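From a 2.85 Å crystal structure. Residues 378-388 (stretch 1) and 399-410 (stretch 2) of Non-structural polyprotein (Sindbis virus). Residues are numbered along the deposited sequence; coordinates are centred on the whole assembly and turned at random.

Stretch 1 378-388: AIYKRWPTSFT
Stretch 2 (399-410) MTVCLGKKVIHA

Stretch 1 ends a helix (378-382), leaves helical geometry at Trp383 (phi/psi -127/61), then makes a 3-10 segment, 384-387. Stretch 2 is a hairpin: strands 399-402 and 405-410, antiparallel, joined by a type II' turn from Cys402 to Lys405, with Leu403 at 50/-117. Paired backbone bonds fix its register: Thr400 N to Val407 O, 3.0 Å, and Val407 N to Thr400 O, 2.9 Å; Cys402 N to Lys405 O and Lys405 N to Cys402 O, both 3.0 Å.

Alternation along the strands points Thr400, Cys402, Lys405, Val407 and His409 toward stretch 1, and 467 Å² is buried. Ser386 is the small central bump: its CA lies 5.2 Å from Cys402 CA, and its CB sits 4.2 Å from Cys402 CB and 4.0 Å from Val407 CB. Its OG (chi1 p) instead bonds back to Trp383 O at 2.6 Å.

Trp383 (chi1 m, chi2 -74°) spans Cys402 SG, 3.8 Å from its CD1 at the ring edge, and Lys405, whose aliphatic CD comes 3.0 Å from its CZ2. Val407 (t) reaches Ile379 (m, t), CG1 to CG2 3.8 Å. Beyond, His409 (m, -106°) turns its edge to the Phe387 face (m, 77°), planes at 89°, while its NE2 donates a weak bond to Ser386 O (3.2 Å, 122°).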

ATOM      1  N   ALA A 378      20.825  31.617  -3.415  1.00 77.68           N
ATOM      2  CA  ALA A 378      20.806  31.513  -4.871  1.00 79.25           C
ATOM      3  C   ALA A 378      19.383  31.459  -5.409  1.00 81.68           C
ATOM      4  O   ALA A 378      19.054  32.105  -6.410  1.00 89.68           O
ATOM      5  CB  ALA A 378      21.574  30.280  -5.307  1.00 79.19           C
ATOM      6  N   ILE A 379      18.540  30.697  -4.726  1.00 76.56           N
ATOM      7  CA  ILE A 379      17.162  30.509  -5.153  1.00 75.40           C
ATOM      8  C   ILE A 379      16.378  31.819  -5.050  1.00 75.61           C
ATOM      9  O   ILE A 379      15.562  32.132  -5.919  1.00 74.06           O
ATOM     10  CB  ILE A 379      16.498  29.381  -4.330  1.00 69.50           C
ATOM     11  CG1 ILE A 379      17.253  28.074  -4.574  1.00 68.92           C
ATOM     12  CG2 ILE A 379      15.040  29.200  -4.718  1.00 64.48           C
ATOM     13  CD1 ILE A 379      16.753  26.907  -3.777  1.00 72.24           C
ATOM     14  N   TYR A 380      16.640  32.594  -4.003  1.00 78.24           N
ATOM     15  CA  TYR A 380      15.970  33.879  -3.834  1.00 85.70           C
ATOM     16  C   TYR A 380      16.415  34.884  -4.893  1.00 93.25           C
ATOM     17  O   TYR A 380      15.599  35.637  -5.423  1.00 94.42           O
ATOM     18  CB  TYR A 380      16.236  34.462  -2.444  1.00 86.53           C
ATOM     19  CG  TYR A 380      16.093  35.968  -2.392  1.00 87.68           C
ATOM     20  CD1 TYR A 380      14.840  36.564  -2.331  1.00 86.98           C
ATOM     21  CD2 TYR A 380      17.210  36.794  -2.416  1.00 88.10           C
ATOM     22  CE1 TYR A 380      14.705  37.941  -2.286  1.00 87.41           C
ATOM     23  CE2 TYR A 380      17.084  38.171  -2.373  1.00 90.15           C
ATOM     24  CZ  TYR A 380      15.828  38.741  -2.308  1.00 89.92           C
ATOM     25  OH  TYR A 380      15.692  40.113  -2.268  1.00 89.81           O
ATOM     26  N   LYS A 381      17.710  34.910  -5.195  1.00 87.81           N
ATOM     27  CA  LYS A 381      18.213  35.866  -6.166  1.00 87.12           C
ATOM     28  C   LYS A 381      17.670  35.594  -7.567  1.00 90.20           C
ATOM     29  O   LYS A 381      17.359  36.535  -8.296  1.00 94.09           O
ATOM     30  CB  LYS A 381      19.737  35.875  -6.192  1.00 92.25           C
ATOM     31  CG  LYS A 381      20.351  36.432  -4.925  1.00102.36           C
ATOM     32  CD  LYS A 381      21.744  37.016  -5.128  1.00111.57           C
ATOM     33  CE  LYS A 381      22.707  36.014  -5.770  1.00115.33           C
ATOM     34  NZ  LYS A 381      23.917  36.684  -6.349  1.00115.54           N
ATOM     35  N   ARG A 382      17.569  34.326  -7.960  1.00 97.42           N
ATOM     36  CA  ARG A 382      16.998  34.006  -9.274  1.00 93.52           C
ATOM     37  C   ARG A 382      15.463  33.950  -9.337  1.00 86.91           C
ATOM     38  O   ARG A 382      14.871  34.289 -10.365  1.00 86.94           O
ATOM     39  CB  ARG A 382      17.561  32.711  -9.831  1.00 92.60           C
ATOM     40  CG  ARG A 382      16.920  32.372 -11.160  1.00 97.69           C
ATOM     41  CD  ARG A 382      17.509  31.131 -11.757  1.00109.84           C
ATOM     42  NE  ARG A 382      18.838  31.362 -12.317  1.00116.57           N
ATOM     43  CZ  ARG A 382      19.176  31.136 -13.585  1.00118.94           C
ATOM     44  NH1 ARG A 382      18.284  30.672 -14.455  1.00118.56           N
ATOM     45  NH2 ARG A 382      20.417  31.375 -13.984  1.00119.15           N
ATOM     46  N   TRP A 383      14.816  33.491  -8.270  1.00 77.97           N
ATOM     47  CA  TRP A 383      13.362  33.355  -8.283  1.00 71.58           C
ATOM     48  C   TRP A 383      12.709  34.066  -7.101  1.00 70.61           C
ATOM     49  O   TRP A 383      12.026  33.435  -6.293  1.00 64.53           O
ATOM     50  CB  TRP A 383      12.957  31.881  -8.257  1.00 68.09           C
ATOM     51  CG  TRP A 383      13.448  31.077  -9.422  1.00 68.06           C
ATOM     52  CD1 TRP A 383      12.979  31.111 -10.699  1.00 63.30           C
ATOM     53  CD2 TRP A 383      14.488  30.090  -9.399  1.00 71.92           C
ATOM     54  NE1 TRP A 383      13.673  30.216 -11.483  1.00 63.16           N
ATOM     55  CE2 TRP A 383      14.604  29.575 -10.710  1.00 63.89           C
ATOM     56  CE3 TRP A 383      15.337  29.591  -8.403  1.00 69.47           C
ATOM     57  CZ2 TRP A 383      15.536  28.595 -11.048  1.00 61.47           C
ATOM     58  CZ3 TRP A 383      16.258  28.619  -8.738  1.00 66.40           C
ATOM     59  CH2 TRP A 383      16.349  28.128 -10.051  1.00 65.49           C
ATOM     60  N   PRO A 384      12.903  35.390  -7.009  1.00 73.40           N
ATOM     61  CA  PRO A 384      12.404  36.164  -5.868  1.00 74.41           C
ATOM     62  C   PRO A 384      10.920  35.959  -5.581  1.00 71.14           C
ATOM     63  O   PRO A 384      10.545  35.793  -4.426  1.00 72.88           O
ATOM     64  CB  PRO A 384      12.660  37.615  -6.285  1.00 77.36           C
ATOM     65  CG  PRO A 384      13.775  37.540  -7.254  1.00 78.70           C
ATOM     66  CD  PRO A 384      13.610  36.239  -7.984  1.00 73.63           C
ATOM     67  N   THR A 385      10.092  35.955  -6.620  1.00 67.88           N
ATOM     68  CA  THR A 385       8.645  35.957  -6.426  1.00 66.92           C
ATOM     69  C   THR A 385       8.139  34.633  -5.862  1.00 64.66           C
ATOM     70  O   THR A 385       6.979  34.532  -5.463  1.00 62.33           O
ATOM     71  CB  THR A 385       7.875  36.313  -7.729  1.00 69.34           C
ATOM     72  OG1 THR A 385       8.248  35.419  -8.782  1.00 76.72           O
ATOM     73  CG2 THR A 385       8.188  37.728  -8.162  1.00 67.03           C
ATOM     74  N   SER A 386       8.995  33.617  -5.828  1.00 67.09           N
ATOM     75  CA  SER A 386       8.614  32.356  -5.204  1.00 65.32           C
ATOM     76  C   SER A 386       8.563  32.526  -3.688  1.00 67.71           C
ATOM     77  O   SER A 386       7.958  31.724  -2.981  1.00 72.37           O
ATOM     78  CB  SER A 386       9.582  31.238  -5.590  1.00 64.17           C
ATOM     79  OG  SER A 386      10.875  31.478  -5.071  1.00 65.91           O
ATOM     80  N   PHE A 387       9.185  33.598  -3.207  1.00 65.07           N
ATOM     81  CA  PHE A 387       9.204  33.933  -1.785  1.00 65.03           C
ATOM     82  C   PHE A 387       8.055  34.856  -1.376  1.00 68.88           C
ATOM     83  O   PHE A 387       8.050  35.396  -0.266  1.00 69.74           O
ATOM     84  CB  PHE A 387      10.549  34.546  -1.396  1.00 67.86           C
ATOM     85  CG  PHE A 387      11.675  33.553  -1.366  1.00 72.46           C
ATOM     86  CD1 PHE A 387      12.259  33.113  -2.539  1.00 75.42           C
ATOM     87  CD2 PHE A 387      12.150  33.064  -0.165  1.00 71.34           C
ATOM     88  CE1 PHE A 387      13.286  32.203  -2.514  1.00 73.78           C
ATOM     89  CE2 PHE A 387      13.182  32.155  -0.135  1.00 72.70           C
ATOM     90  CZ  PHE A 387      13.752  31.725  -1.308  1.00 73.96           C
ATOM     91  N   THR A 388       7.115  35.078  -2.292  1.00 69.64           N
ATOM     92  CA  THR A 388       5.924  35.868  -1.997  1.00 69.26           C
ATOM     93  C   THR A 388       5.174  35.276  -0.802  1.00 75.80           C
ATOM     94  O   THR A 388       5.057  35.928   0.235  1.00 76.47           O
ATOM     95  CB  THR A 388       4.989  35.960  -3.210  1.00 65.73           C
ATOM     96  OG1 THR A 388       5.688  36.570  -4.298  1.00 64.43           O
ATOM     97  CG2 THR A 388       3.756  36.795  -2.880  1.00 68.22           C
ATOM     98  N   MET A 399       4.690  24.103  -2.196  1.00 63.04           N
ATOM     99  CA  MET A 399       4.886  24.321  -3.620  1.00 61.22           C
ATOM    100  C   MET A 399       4.605  25.774  -3.983  1.00 59.64           C
ATOM    101  O   MET A 399       3.571  26.342  -3.607  1.00 53.97           O
ATOM    102  CB  MET A 399       3.957  23.399  -4.413  1.00 66.92           C
ATOM    103  CG  MET A 399       3.831  23.734  -5.891  1.00 65.26           C
ATOM    104  SD  MET A 399       5.322  23.334  -6.807  1.00 92.07           S
ATOM    105  CE  MET A 399       5.260  21.548  -6.786  1.00 61.26           C
ATOM    106  N   THR A 400       5.542  26.381  -4.697  1.00 62.17           N
ATOM    107  CA  THR A 400       5.333  27.712  -5.247  1.00 63.18           C
ATOM    108  C   THR A 400       5.901  27.703  -6.650  1.00 65.35           C
ATOM    109  O   THR A 400       6.687  26.829  -6.994  1.00 68.24           O
ATOM    110  CB  THR A 400       6.017  28.817  -4.416  1.00 66.41           C
ATOM    111  OG1 THR A 400       7.438  28.761  -4.599  1.00 69.84           O
ATOM    112  CG2 THR A 400       5.681  28.670  -2.935  1.00 65.87           C
ATOM    113  N   VAL A 401       5.494  28.664  -7.462  1.00 71.67           N
ATOM    114  CA  VAL A 401       5.943  28.722  -8.842  1.00 70.90           C
ATOM    115  C   VAL A 401       6.389  30.126  -9.197  1.00 67.65           C
ATOM    116  O   VAL A 401       5.688  31.088  -8.915  1.00 68.92           O
ATOM    117  CB  VAL A 401       4.824  28.298  -9.806  1.00 68.39           C
ATOM    118  CG1 VAL A 401       5.290  28.426 -11.256  1.00 68.53           C
ATOM    119  CG2 VAL A 401       4.357  26.873  -9.483  1.00 62.13           C
ATOM    120  N   CYS A 402       7.575  30.238  -9.782  1.00 67.47           N
ATOM    121  CA  CYS A 402       8.050  31.507 -10.316  1.00 69.95           C
ATOM    122  C   CYS A 402       8.168  31.379 -11.832  1.00 73.11           C
ATOM    123  O   CYS A 402       9.049  30.675 -12.337  1.00 70.97           O
ATOM    124  CB  CYS A 402       9.398  31.895  -9.700  1.00 64.41           C
ATOM    125  SG  CYS A 402      10.053  33.460 -10.334  1.00 88.28           S
ATOM    126  N   LEU A 403       7.274  32.054 -12.553  1.00 76.75           N
ATOM    127  CA  LEU A 403       7.226  31.948 -14.007  1.00 79.89           C
ATOM    128  C   LEU A 403       7.205  30.474 -14.425  1.00 87.92           C
ATOM    129  O   LEU A 403       6.259  29.753 -14.100  1.00 89.78           O
ATOM    130  CB  LEU A 403       8.385  32.716 -14.640  1.00 79.61           C
ATOM    131  CG  LEU A 403       8.263  34.230 -14.423  1.00 82.64           C
ATOM    132  CD1 LEU A 403       9.565  34.949 -14.745  1.00 88.34           C
ATOM    133  CD2 LEU A 403       7.113  34.818 -15.245  1.00 76.43           C
ATOM    134  N   GLY A 404       8.225  30.022 -15.147  1.00 94.41           N
ATOM    135  CA  GLY A 404       8.222  28.662 -15.654  1.00 96.50           C
ATOM    136  C   GLY A 404       8.865  27.612 -14.760  1.00 92.30           C
ATOM    137  O   GLY A 404       9.231  26.540 -15.246  1.00 96.88           O
ATOM    138  N   LYS A 405       9.022  27.890 -13.469  1.00 77.86           N
ATOM    139  CA  LYS A 405       9.722  26.941 -12.605  1.00 68.35           C
ATOM    140  C   LYS A 405       9.060  26.661 -11.266  1.00 66.98           C
ATOM    141  O   LYS A 405       8.625  27.577 -10.576  1.00 69.45           O
ATOM    142  CB  LYS A 405      11.145  27.398 -12.334  1.00 60.66           C
ATOM    143  CG  LYS A 405      11.933  26.340 -11.597  1.00 65.29           C
ATOM    144  CD  LYS A 405      13.413  26.553 -11.746  1.00 74.42           C
ATOM    145  CE  LYS A 405      13.949  25.927 -13.023  1.00 77.80           C
ATOM    146  NZ  LYS A 405      14.023  24.452 -12.937  1.00 74.95           N
ATOM    147  N   LYS A 406       9.033  25.385 -10.889  1.00 66.00           N
ATOM    148  CA  LYS A 406       8.480  24.980  -9.605  1.00 72.38           C
ATOM    149  C   LYS A 406       9.556  25.028  -8.532  1.00 73.19           C
ATOM    150  O   LYS A 406      10.539  24.294  -8.586  1.00 72.71           O
ATOM    151  CB  LYS A 406       7.914  23.561  -9.688  1.00 75.23           C
ATOM    152  CG  LYS A 406       6.716  23.434 -10.603  1.00 75.56           C
ATOM    153  CD  LYS A 406       6.133  22.034 -10.586  1.00 70.52           C
ATOM    154  CE  LYS A 406       5.090  21.870 -11.677  1.00 72.80           C
ATOM    155  NZ  LYS A 406       5.701  21.862 -13.041  1.00 77.44           N
ATOM    156  N   VAL A 407       9.362  25.909  -7.559  1.00 71.13           N
ATOM    157  CA  VAL A 407      10.238  25.986  -6.406  1.00 69.66           C
ATOM    158  C   VAL A 407       9.520  25.415  -5.190  1.00 67.55           C
ATOM    159  O   VAL A 407       8.508  25.953  -4.745  1.00 67.32           O
ATOM    160  CB  VAL A 407      10.657  27.433  -6.125  1.00 71.01           C
ATOM    161  CG1 VAL A 407      11.611  27.490  -4.944  1.00 74.45           C
ATOM    162  CG2 VAL A 407      11.295  28.042  -7.363  1.00 72.96           C
ATOM    163  N   ILE A 408      10.042  24.306  -4.676  1.00 63.64           N
ATOM    164  CA  ILE A 408       9.485  23.650  -3.502  1.00 60.91           C
ATOM    165  C   ILE A 408      10.296  24.032  -2.266  1.00 62.74           C
ATOM    166  O   ILE A 408      11.467  23.674  -2.153  1.00 61.40           O
ATOM    167  CB  ILE A 408       9.542  22.129  -3.661  1.00 55.93           C
ATOM    168  CG1 ILE A 408       8.760  21.700  -4.897  1.00 53.93           C
ATOM    169  CG2 ILE A 408       9.014  21.444  -2.414  1.00 60.97           C
ATOM    170  CD1 ILE A 408       8.901  20.231  -5.221  1.00 56.77           C
ATOM    171  N   HIS A 409       9.679  24.744  -1.331  1.00 62.14           N
ATOM    172  CA  HIS A 409      10.383  25.147  -0.125  1.00 65.77           C
ATOM    173  C   HIS A 409      10.221  24.054   0.921  1.00 63.61           C
ATOM    174  O   HIS A 409       9.123  23.821   1.421  1.00 64.65           O
ATOM    175  CB  HIS A 409       9.815  26.470   0.405  1.00 67.33           C
ATOM    176  CG  HIS A 409       9.871  27.595  -0.584  1.00 67.66           C
ATOM    177  ND1 HIS A 409      10.779  28.626  -0.485  1.00 68.63           N
ATOM    178  CD2 HIS A 409       9.128  27.856  -1.686  1.00 66.45           C
ATOM    179  CE1 HIS A 409      10.597  29.469  -1.487  1.00 70.90           C
ATOM    180  NE2 HIS A 409       9.600  29.025  -2.229  1.00 65.92           N
ATOM    181  N   ALA A 410      11.319  23.379   1.250  1.00 60.82           N
ATOM    182  CA  ALA A 410      11.276  22.302   2.230  1.00 63.46           C
ATOM    183  C   ALA A 410      12.033  22.718   3.484  1.00 64.59           C
ATOM    184  O   ALA A 410      13.203  23.087   3.416  1.00 67.82           O
ATOM    185  CB  ALA A 410      11.877  21.029   1.634  1.00 63.40           C
TER